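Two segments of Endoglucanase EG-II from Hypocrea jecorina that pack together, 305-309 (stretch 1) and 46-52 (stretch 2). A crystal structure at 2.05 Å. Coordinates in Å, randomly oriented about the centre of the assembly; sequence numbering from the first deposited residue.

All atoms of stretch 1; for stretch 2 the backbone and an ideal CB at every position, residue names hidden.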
# COMPACT_ATOMS: atom_id res chain seq x y z
N THR A 305 0.59 16.04 1.11
CA THR A 305 -0.85 15.88 0.95
C THR A 305 -1.25 15.68 -0.51
O THR A 305 -0.73 16.37 -1.41
CB THR A 305 -1.67 17.04 1.59
OG1 THR A 305 -3.06 16.78 1.41
CG2 THR A 305 -1.32 18.39 0.96
N GLU A 306 -2.15 14.73 -0.74
CA GLU A 306 -2.76 14.52 -2.05
C GLU A 306 -4.28 14.58 -1.90
O GLU A 306 -5.01 14.22 -2.82
CB GLU A 306 -2.35 13.16 -2.63
CG GLU A 306 -0.85 13.05 -2.86
CD GLU A 306 -0.45 11.71 -3.45
OE1 GLU A 306 -1.35 10.87 -3.66
OE2 GLU A 306 0.75 11.51 -3.72
N THR A 307 -4.75 15.04 -0.74
CA THR A 307 -6.18 15.11 -0.47
C THR A 307 -6.83 16.22 -1.28
O THR A 307 -6.39 17.37 -1.21
CB THR A 307 -6.45 15.37 1.02
OG1 THR A 307 -5.77 14.39 1.81
CG2 THR A 307 -7.93 15.31 1.33
N PRO A 308 -7.87 15.88 -2.04
CA PRO A 308 -8.56 16.93 -2.80
C PRO A 308 -9.40 17.79 -1.86
O PRO A 308 -9.71 17.36 -0.75
CB PRO A 308 -9.48 16.13 -3.73
CG PRO A 308 -9.76 14.86 -3.00
CD PRO A 308 -8.52 14.57 -2.17
N THR A 309 -9.75 18.99 -2.30
CA THR A 309 -10.58 19.89 -1.50
C THR A 309 -12.01 19.93 -2.04
O THR A 309 -12.22 20.08 -3.24
CB THR A 309 -10.00 21.31 -1.47
OG1 THR A 309 -8.69 21.27 -0.90
CG2 THR A 309 -10.88 22.24 -0.64
N UNK A 46 -15.97 9.68 -0.51
CA UNK A 46 -16.19 10.80 -1.41
C UNK A 46 -14.92 11.15 -2.17
O UNK A 46 -14.99 11.50 -3.35
CB UNK A 46 -16.69 12.02 -0.63
N UNK A 47 -13.77 11.07 -1.51
CA UNK A 47 -12.50 11.32 -2.20
C UNK A 47 -12.30 10.29 -3.30
O UNK A 47 -12.01 10.64 -4.45
CB UNK A 47 -11.33 11.29 -1.22
N UNK A 48 -12.44 9.01 -2.95
CA UNK A 48 -12.25 7.94 -3.94
C UNK A 48 -13.16 8.12 -5.16
O UNK A 48 -12.74 7.91 -6.29
CB UNK A 48 -12.51 6.58 -3.30
N UNK A 49 -14.40 8.53 -4.92
CA UNK A 49 -15.35 8.70 -6.03
C UNK A 49 -14.86 9.78 -6.99
O UNK A 49 -14.91 9.62 -8.21
CB UNK A 49 -16.74 9.06 -5.50
N UNK A 50 -14.37 10.89 -6.43
CA UNK A 50 -13.73 11.93 -7.23
C UNK A 50 -12.52 11.41 -8.01
O UNK A 50 -12.38 11.66 -9.20
CB UNK A 50 -13.30 13.09 -6.33
N UNK A 51 -11.64 10.69 -7.32
CA UNK A 51 -10.44 10.15 -7.95
C UNK A 51 -10.79 9.24 -9.13
O UNK A 51 -10.13 9.28 -10.16
CB UNK A 51 -9.61 9.38 -6.92
N UNK A 52 -11.83 8.43 -8.97
CA UNK A 52 -12.21 7.48 -10.01
C UNK A 52 -12.91 8.21 -11.16
O UNK A 52 -12.61 7.98 -12.33
CB UNK A 52 -13.12 6.39 -9.44

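Stretch 2 is a helical segment, and the part of stretch 1 it meets is an irregular segment whose most prominent feature here is the ring of Pro-308. Position 46 has helical backbone angles and an ideal CB with nothing of stretch 1 within 5.5 Å, so this contact sets no demand on it and many residues would suit. The deposited residue is Gly-46, which adds no side chain.

Position 47 has the shortest CA-to-CA distance to stretch 1, 6.9 Å between its CA and Pro-308 CA. CA-to-CB points toward stretch 1, and the ideal CB lies 4.3 Å from Pro-308 CG. A side chain here can run beside the proline ring and on toward Thr-307, so a flexible chain with an aliphatic stem would fit, whether it ends in a methyl, as in Leu or Met, or in a polar group, as in Gln or Glu. The residue is Gln-47. With chi1 m and chi2 t, Gln-47 CG rests 3.9 Å from Pro-308 CG and the extended chain brings Gln-47 NE2 to 3.5 Å from Thr-307 CG2. The amide finds its hydrogen bonds elsewhere in the structure.

Positions 48 and 49 take no part. At 48 CA-to-CB points away, and 49 is out of reach; stretch 1 constrains neither. They are Met-48 and Gln-49.

Position 50, nearly one turn after 47, again directs CA-to-CB toward stretch 1, but its ideal CB is 5.2 Å from Pro-308 CG. The gap favours a side chain of some size, with Leu, Met, His or another aromatic all plausible. His-50 is found: at chi1 153° (t), its ring lies beside the proline, and His-50 CD2 comes to 3.7 Å from Pro-308 CG, a van der Waals contact of oblique geometry.

At position 51 CA-to-CB points sideways and nothing of stretch 1 lies within 5.5 Å of the ideal CB. A long side chain such as Phe, Tyr or Met could reach toward both the proline and the carbonyl of Glu-306; Leu could at best approach the proline. Phe-51 bridges the distance with the far end of its ring. Phe-51 CZ lies 3.6 Å from Pro-308 CD, an apolar contact, and also 3.6 Å from Glu-306 O, which sits at the ring edge near its plane, where the weakly positive C-H rim can face a carbonyl oxygen.

Position 52 is out of reach, so stretch 1 sets no demand on it; it is Val-52. No hydrogen bond crosses this small interface, which rests on packing around Pro-308.

Stretch 2 (46-52) GQMQHFV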
# COMPACT_ATOMS: atom_id res chain seq x y z
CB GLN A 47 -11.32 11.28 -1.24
CG GLN A 47 -11.18 12.47 -0.32
CD GLN A 47 -10.09 12.27 0.72
OE1 GLN A 47 -9.06 11.66 0.44
NE2 GLN A 47 -10.32 12.78 1.92
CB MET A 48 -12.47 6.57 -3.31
CG MET A 48 -11.35 6.14 -2.35
SD MET A 48 -11.48 4.41 -1.84
CE MET A 48 -12.92 4.48 -0.77
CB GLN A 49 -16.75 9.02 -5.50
CG GLN A 49 -17.80 9.14 -6.58
CD GLN A 49 -19.13 9.64 -6.04
OE1 GLN A 49 -20.19 9.23 -6.52
NE2 GLN A 49 -19.08 10.52 -5.05
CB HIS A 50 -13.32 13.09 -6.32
CG HIS A 50 -12.16 13.89 -6.84
ND1 HIS A 50 -12.26 14.73 -7.93
CD2 HIS A 50 -10.88 13.98 -6.41
CE1 HIS A 50 -11.09 15.30 -8.15
NE2 HIS A 50 -10.23 14.86 -7.25
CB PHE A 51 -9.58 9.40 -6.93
CG PHE A 51 -8.78 10.31 -6.03
CD1 PHE A 51 -8.04 11.35 -6.57
CD2 PHE A 51 -8.76 10.11 -4.66
CE1 PHE A 51 -7.30 12.18 -5.75
CE2 PHE A 51 -8.01 10.93 -3.84
CZ PHE A 51 -7.29 11.97 -4.38
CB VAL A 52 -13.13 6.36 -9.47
CG1 VAL A 52 -13.71 5.52 -10.62
CG2 VAL A 52 -12.36 5.46 -8.49
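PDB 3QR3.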